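Local coordinates for protein free serine kinase (Thermococcus kodakarensis KOD1, PDB 5X0J) that phosphorylates free L-serine with ADP, using magnesium, to give O-phospho-L-serine and AMP, the first step from serine towards cysteine, at residues A[19-24]-A[85-90]; A[31-36]-A[70-75]. The protein carries 1 engineered substitution. All blocks are in the same frame, centred on the assembly; numbering follows the deposited sequence.

Contact 1 (A[19-24]-A[85-90]); sequences VFIELD and APSVIL
An antiparallel edge pairing in the mixed sheet of the ParB-like N-terminal domain joins Val19, Phe20 and Ile21 to Ser87, Pro86 and Ala85. Val19 and Ser87 form a hydrogen-bonded pair: Val19 N gives a nearly straight bond to Ser87 O (2.9 Å), while Ser87 N returns a more bent one to Val19 O (2.8 Å, 136° at the hydrogen). Ile21 and Ala85 repeat the exchange. Ala85 O takes two donors from opposite faces of its carbonyl plane, Ile21 N at 3.1 Å and, from its own strand, Ser87 OG at 3.0 Å. The serine oxygen stands beside its own backbone N (chi1 -60°), which turns it back along the strand to that carbonyl. An alanine in place of Ser87 would probably cost Ala85 O its second donor and thin the packing against Ile21 CB, now 3.9 Å from OG. Strand 19-22 is outermost in the sheet, and strand 54-58 flanks 84-90 across from it. Between the two hydrogen-bonded pairs, Phe20 and Pro86 form a non-hydrogen-bonded one, their side chains alongside and pointing the same way, with Phe20 CE1 3.9 Å from Pro86 CG; Arg84 adds a cation-pi contact to the ring. The other sheet face carries Val19, Ile21 and Ser87, and there Ile89 CD1 reaches both Ile21 CD1 (4.1 Å) and Val19 CG1. Beyond the strand, Leu23 CD2 packs on Ala85 CB.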
loop_
_atom_site.group_PDB
_atom_site.type_symbol
_atom_site.label_atom_id
_atom_site.label_comp_id
_atom_site.label_asym_id
_atom_site.label_seq_id
_atom_site.Cartn_x
_atom_site.Cartn_y
_atom_site.Cartn_z
ATOM N N VAL A 19 12.213 -17.776 -6.108
ATOM C CA VAL A 19 11.652 -18.881 -6.871
ATOM C C VAL A 19 10.534 -18.308 -7.730
ATOM O O VAL A 19 9.762 -17.471 -7.275
ATOM C CB VAL A 19 11.142 -20.018 -5.950
ATOM C CG1 VAL A 19 10.182 -19.515 -4.875
ATOM C CG2 VAL A 19 10.498 -21.131 -6.777
ATOM N N PHE A 20 10.446 -18.756 -8.976
ATOM C CA PHE A 20 9.348 -18.356 -9.829
ATOM C C PHE A 20 8.058 -18.988 -9.323
ATOM O O PHE A 20 8.014 -20.194 -9.056
ATOM C CB PHE A 20 9.585 -18.795 -11.274
ATOM C CG PHE A 20 10.610 -17.983 -12.017
ATOM C CD1 PHE A 20 10.513 -16.598 -12.106
ATOM C CD2 PHE A 20 11.650 -18.611 -12.686
ATOM C CE1 PHE A 20 11.448 -15.865 -12.810
ATOM C CE2 PHE A 20 12.590 -17.881 -13.384
ATOM C CZ PHE A 20 12.488 -16.506 -13.453
ATOM N N ILE A 21 7.013 -18.170 -9.198
ATOM C CA ILE A 21 5.673 -18.637 -8.846
ATOM C C ILE A 21 4.718 -18.061 -9.879
ATOM O O ILE A 21 4.854 -16.906 -10.301
ATOM C CB ILE A 21 5.277 -18.200 -7.412
ATOM C CG1 ILE A 21 6.213 -18.822 -6.365
ATOM C CG2 ILE A 21 3.833 -18.563 -7.097
ATOM C CD1 ILE A 21 6.106 -20.329 -6.203
ATOM N N GLU A 22 3.756 -18.876 -10.300
ATOM C CA GLU A 22 2.790 -18.446 -11.300
ATOM C C GLU A 22 1.869 -17.363 -10.741
ATOM O O GLU A 22 1.377 -17.484 -9.623
ATOM C CB GLU A 22 1.977 -19.646 -11.803
ATOM C CG GLU A 22 2.815 -20.628 -12.603
ATOM C CD GLU A 22 2.033 -21.824 -13.117
ATOM O OE2 GLU A 22 2.609 -22.600 -13.917
ATOM N N LEU A 23 1.646 -16.322 -11.536
ATOM C CA LEU A 23 0.802 -15.186 -11.134
ATOM C C LEU A 23 -0.627 -15.639 -10.787
ATOM O O LEU A 23 -1.242 -15.082 -9.890
ATOM C CB LEU A 23 0.777 -14.097 -12.219
ATOM C CG LEU A 23 2.136 -13.443 -12.546
ATOM C CD1 LEU A 23 2.079 -12.654 -13.841
ATOM C CD2 LEU A 23 2.646 -12.544 -11.422
ATOM N N ASP A 24 -1.133 -16.658 -11.476
ATOM C CA ASP A 24 -2.485 -17.158 -11.188
ATOM C C ASP A 24 -2.603 -17.987 -9.899
ATOM O O ASP A 24 -3.713 -18.405 -9.551
ATOM C CB ASP A 24 -3.078 -17.914 -12.404
ATOM C CG ASP A 24 -2.442 -19.288 -12.649
ATOM O OD1 ASP A 24 -1.564 -19.725 -11.881
ATOM O OD2 ASP A 24 -2.856 -19.967 -13.616
ATOM N N ALA A 85 6.354 -14.650 -11.556
ATOM C CA ALA A 85 7.199 -13.625 -10.944
ATOM C C ALA A 85 8.170 -14.255 -9.964
ATOM O O ALA A 85 7.794 -15.187 -9.237
ATOM C CB ALA A 85 6.358 -12.597 -10.220
ATOM N N PRO A 86 9.413 -13.721 -9.900
ATOM C CA PRO A 86 10.332 -14.102 -8.832
ATOM C C PRO A 86 9.743 -13.741 -7.488
ATOM O O PRO A 86 9.301 -12.599 -7.291
ATOM C CB PRO A 86 11.577 -13.238 -9.093
ATOM C CG PRO A 86 11.456 -12.778 -10.477
ATOM C CD PRO A 86 10.012 -12.722 -10.800
ATOM N N SER A 87 9.742 -14.711 -6.578
ATOM C CA SER A 87 9.042 -14.598 -5.313
ATOM C C SER A 87 9.856 -15.158 -4.169
ATOM O O SER A 87 10.716 -16.013 -4.368
ATOM C CB SER A 87 7.721 -15.366 -5.378
ATOM O OG SER A 87 6.900 -14.855 -6.403
ATOM N N VAL A 88 9.553 -14.666 -2.973
ATOM C CA VAL A 88 10.048 -15.233 -1.727
ATOM C C VAL A 88 8.821 -15.721 -0.961
ATOM O O VAL A 88 7.897 -14.945 -0.704
ATOM C CB VAL A 88 10.835 -14.191 -0.911
ATOM C CG1 VAL A 88 11.313 -14.785 0.406
ATOM C CG2 VAL A 88 12.019 -13.706 -1.717
ATOM N N ILE A 89 8.816 -17.005 -0.604
ATOM C CA ILE A 89 7.718 -17.593 0.167
ATOM C C ILE A 89 8.046 -17.495 1.655
ATOM O O ILE A 89 8.977 -18.140 2.130
ATOM C CB ILE A 89 7.455 -19.062 -0.227
ATOM C CG1 ILE A 89 7.114 -19.161 -1.722
ATOM C CG2 ILE A 89 6.333 -19.658 0.631
ATOM C CD1 ILE A 89 7.115 -20.567 -2.272
ATOM N N LEU A 90 7.249 -16.719 2.380
ATOM C CA LEU A 90 7.451 -16.455 3.802
ATOM C C LEU A 90 6.542 -17.315 4.656
ATOM O O LEU A 90 5.573 -17.886 4.160
ATOM C CB LEU A 90 7.107 -15.004 4.103
ATOM C CG LEU A 90 7.887 -13.953 3.326
ATOM C CD1 LEU A 90 7.280 -12.581 3.585
ATOM C CD2 LEU A 90 9.369 -13.986 3.701
#

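Contact 2 (A[31-36]-A[70-75]). With AMP (adenosine monophosphate), chain B; SEP (phosphoserine), chain C.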
loop_
_atom_site.group_PDB
_atom_site.type_symbol
_atom_site.label_atom_id
_atom_site.label_comp_id
_atom_site.label_asym_id
_atom_site.label_seq_id
_atom_site.Cartn_x
_atom_site.Cartn_y
_atom_site.Cartn_z
ATOM N N GLN A 31 -6.475 -3.278 -2.797
ATOM C CA GLN A 31 -6.628 -2.546 -4.053
ATOM C C GLN A 31 -5.337 -1.841 -4.501
ATOM O O GLN A 31 -4.335 -1.808 -3.776
ATOM C CB GLN A 31 -7.738 -1.509 -3.898
ATOM C CG GLN A 31 -9.125 -2.106 -3.686
ATOM C CD GLN A 31 -10.162 -1.079 -3.311
ATOM O OE1 GLN A 31 -9.900 -0.151 -2.552
ATOM N NE2 GLN A 31 -11.362 -1.237 -3.839
ATOM N N LEU A 32 -5.379 -1.300 -5.718
ATOM C CA LEU A 32 -4.240 -0.659 -6.382
ATOM C C LEU A 32 -4.354 0.860 -6.402
ATOM O O LEU A 32 -5.444 1.396 -6.308
ATOM C CB LEU A 32 -4.127 -1.157 -7.827
ATOM C CG LEU A 32 -4.119 -2.672 -8.037
ATOM C CD1 LEU A 32 -3.889 -3.002 -9.502
ATOM C CD2 LEU A 32 -3.048 -3.327 -7.168
ATOM N N VAL A 33 -3.201 1.523 -6.476
ATOM C CA VAL A 33 -3.025 2.944 -6.757
ATOM C C VAL A 33 -2.547 3.039 -8.206
ATOM O O VAL A 33 -1.527 2.421 -8.579
ATOM C CB VAL A 33 -1.950 3.550 -5.821
ATOM C CG1 VAL A 33 -1.787 5.050 -6.076
ATOM C CG2 VAL A 33 -2.301 3.256 -4.359
ATOM N N GLN A 34 -3.268 3.804 -9.027
ATOM C CA GLN A 34 -2.979 3.855 -10.458
ATOM C C GLN A 34 -1.555 4.287 -10.772
ATOM O O GLN A 34 -0.898 3.671 -11.608
ATOM C CB GLN A 34 -3.964 4.755 -11.203
ATOM C CG GLN A 34 -3.652 4.853 -12.692
ATOM C CD GLN A 34 -4.815 5.356 -13.506
ATOM O OE1 GLN A 34 -5.951 4.981 -13.261
ATOM N NE2 GLN A 34 -4.528 6.186 -14.504
ATOM N N LYS A 35 -1.071 5.337 -10.115
ATOM C CA LYS A 35 0.297 5.811 -10.386
ATOM C C LYS A 35 1.378 4.802 -10.009
ATOM O O LYS A 35 2.451 4.794 -10.606
ATOM C CB LYS A 35 0.580 7.117 -9.657
ATOM C CG LYS A 35 -0.222 8.299 -10.157
ATOM C CD LYS A 35 0.233 8.847 -11.484
ATOM C CE LYS A 35 -0.246 10.285 -11.631
ATOM N NZ LYS A 35 -0.049 10.788 -13.010
ATOM N N GLU A 36 1.113 3.969 -9.006
ATOM C CA GLU A 36 2.043 2.901 -8.605
ATOM C C GLU A 36 2.087 1.810 -9.684
ATOM O O GLU A 36 3.162 1.341 -10.065
ATOM C CB GLU A 36 1.610 2.332 -7.252
ATOM C CG GLU A 36 2.517 1.283 -6.608
ATOM C CD GLU A 36 3.716 1.838 -5.871
ATOM O OE1 GLU A 36 3.980 1.353 -4.745
ATOM O OE2 GLU A 36 4.358 2.759 -6.401
ATOM N N GLY A 70 3.512 -6.808 -3.215
ATOM C CA GLY A 70 3.616 -6.978 -4.668
ATOM C C GLY A 70 2.330 -6.894 -5.468
ATOM O O GLY A 70 2.249 -7.460 -6.557
ATOM N N HIS A 71 1.329 -6.171 -4.981
ATOM C CA HIS A 71 0.062 -6.072 -5.715
ATOM C C HIS A 71 0.196 -5.446 -7.090
ATOM O O HIS A 71 -0.454 -5.890 -8.040
ATOM C CB HIS A 71 -0.959 -5.311 -4.889
ATOM C CG HIS A 71 -1.432 -6.093 -3.719
ATOM N ND1 HIS A 71 -0.692 -6.216 -2.568
ATOM C CD2 HIS A 71 -2.511 -6.893 -3.561
ATOM C CE1 HIS A 71 -1.322 -7.008 -1.725
ATOM N NE2 HIS A 71 -2.417 -7.445 -2.314
ATOM N N HIS A 72 1.053 -4.439 -7.192
ATOM C CA HIS A 72 1.210 -3.695 -8.442
ATOM C C HIS A 72 2.089 -4.444 -9.421
ATOM O O HIS A 72 1.776 -4.506 -10.617
ATOM C CB HIS A 72 1.700 -2.281 -8.139
ATOM C CG HIS A 72 0.745 -1.514 -7.279
ATOM N ND1 HIS A 72 0.675 -1.673 -5.913
ATOM C CD2 HIS A 72 -0.241 -0.649 -7.603
ATOM C CE1 HIS A 72 -0.275 -0.901 -5.428
ATOM N NE2 HIS A 72 -0.838 -0.266 -6.434
ATOM N N ARG A 73 3.157 -5.049 -8.916
ATOM C CA ARG A 73 3.946 -5.955 -9.751
ATOM C C ARG A 73 3.052 -7.072 -10.318
ATOM O O ARG A 73 3.098 -7.382 -11.524
ATOM C CB ARG A 73 5.114 -6.555 -8.983
ATOM C CG ARG A 73 6.329 -5.645 -8.903
ATOM C CD ARG A 73 7.295 -6.071 -7.820
ATOM N NE ARG A 73 6.783 -5.749 -6.484
ATOM C CZ ARG A 73 7.313 -6.175 -5.340
ATOM N NH1 ARG A 73 8.396 -6.959 -5.332
ATOM N NH2 ARG A 73 6.775 -5.799 -4.186
ATOM N N TRP A 74 2.235 -7.669 -9.454
ATOM C CA TRP A 74 1.355 -8.777 -9.880
ATOM C C TRP A 74 0.356 -8.313 -10.939
ATOM O O TRP A 74 0.247 -8.918 -12.010
ATOM C CB TRP A 74 0.650 -9.368 -8.654
ATOM C CG TRP A 74 -0.482 -10.314 -8.936
ATOM C CD1 TRP A 74 -0.387 -11.638 -9.284
ATOM C CD2 TRP A 74 -1.879 -10.015 -8.855
ATOM N NE1 TRP A 74 -1.642 -12.175 -9.422
ATOM C CE2 TRP A 74 -2.577 -11.207 -9.159
ATOM C CE3 TRP A 74 -2.612 -8.856 -8.530
ATOM C CZ2 TRP A 74 -3.985 -11.265 -9.186
ATOM C CZ3 TRP A 74 -4.002 -8.915 -8.539
ATOM C CH2 TRP A 74 -4.674 -10.115 -8.873
ATOM N N ALA A 75 -0.342 -7.217 -10.669
ATOM C CA ALA A 75 -1.321 -6.691 -11.622
ATOM C C ALA A 75 -0.660 -6.224 -12.918
ATOM O O ALA A 75 -1.182 -6.454 -14.010
ATOM C CB ALA A 75 -2.105 -5.544 -11.006
HETATM P P AMP B . 4.034 -3.447 -5.370
HETATM O O1P AMP B . 4.397 -4.353 -6.535
HETATM O O2P AMP B . 2.542 -3.393 -5.112
HETATM O O3P AMP B . 4.871 -3.743 -4.154
HETATM O "O5'" AMP B . 4.397 -1.949 -5.828
HETATM C "C5'" AMP B . 5.295 -1.665 -6.898
HETATM C "C4'" AMP B . 6.689 -2.162 -6.557
HETATM O "O4'" AMP B . 7.426 -2.326 -7.752
HETATM C "C3'" AMP B . 7.580 -1.217 -5.721
HETATM O "O3'" AMP B . 8.108 -1.945 -4.615
HETATM C "C2'" AMP B . 8.735 -0.772 -6.617
HETATM O "O2'" AMP B . 9.962 -0.574 -5.919
HETATM C "C1'" AMP B . 8.761 -1.968 -7.527
HETATM N N9 AMP B . 9.440 -1.818 -8.829
HETATM C C8 AMP B . 9.612 -0.708 -9.571
HETATM N N7 AMP B . 10.264 -0.991 -10.725
HETATM C C5 AMP B . 10.501 -2.309 -10.716
HETATM C C6 AMP B . 11.158 -3.267 -11.621
HETATM N N6 AMP B . 11.686 -2.839 -12.788
HETATM N N1 AMP B . 11.198 -4.563 -11.230
HETATM C C2 AMP B . 10.669 -5.003 -10.064
HETATM N N3 AMP B . 10.067 -4.180 -9.192
HETATM C C4 AMP B . 9.961 -2.857 -9.467
HETATM N N SEP C . 1.326 -5.105 1.078
HETATM C CA SEP C . 2.427 -4.135 0.787
HETATM C CB SEP C . 1.816 -2.778 0.435
HETATM O OG SEP C . 0.953 -2.934 -0.690
HETATM C C SEP C . 3.383 -4.064 1.948
HETATM O O SEP C . 4.161 -3.095 2.055
HETATM O OXT SEP C . 3.411 -4.965 2.807
HETATM P P SEP C . 1.549 -3.248 -2.165
HETATM O O1P SEP C . 2.937 -2.626 -2.178
HETATM O O2P SEP C . 0.559 -2.557 -3.048
HETATM O O3P SEP C . 1.530 -4.750 -2.288
#
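Phosphate oxygen O3P of phosphoserine is gripped by three donors from the start of helix 71-80: Gly70 N, His71 N and His71 ND1, the last at 2.7 Å and in the plane of its ring. His29 N bonds the other ring nitrogen of His71, which would help fix the rotation of the imidazole. One residue on, His72 N and His72 ND1 both bond O2P of AMP, with ND1 at 2.7 Å. NE2, across the ring, accepts a nearly straight in-plane bond from Val33 N (3.0 Å, 166°), which would help hold the ring's rotation; with NE2 accepting, ND1 is the donor to AMP. Carbon covers both faces of this imidazole: Glu36 CG sits over the centre of one, 3.4 Å from the centroid, and Leu32 CD2 over the opposite one at 3.9 Å, each a CH-pi contact. CG of Glu36, anti to the backbone N (chi1 -175°), is thereby laid on the ring, and the bend at chi2 then carries the carboxylate, nearly perpendicular to the imidazole, to its salt bridge with Lys221. Farther along helix 71-80, Leu32 CD1 presses tightly on Ala75 CB (3.5 Å). Arg73 adds to the grip on AMP, its N and NE on O1P and NH2 on O3P. With Gly70 as N-cap and successive amides turned to the two phosphates, this is a phosphate-binding helix N-terminus, here binding both products, phosphoserine and AMP, in the active site of the serine kinase.

Overall arrangement
Both contacts belong to the ParB-like N-terminal domain, their centres about 16 Å apart. Along the chain the order is 19-24, 31-36, 70-75, 85-90, so the pairing of contact 1 encloses that of contact 2. Helix 71-80, whose start binds the phosphates in contact 2, is followed, after the short connection 81-83, by strand 84-90 of contact 1, and the two regions also touch through a probable hydrogen bond from Trp74 NE1 to Leu23 O. Contact 1 is on the rim of the mixed sheet; its centre lies about 19 Å from that of the chain, and that of contact 2 about 8 Å. The sheet edge is thus tied to the catalytic centre through one helix.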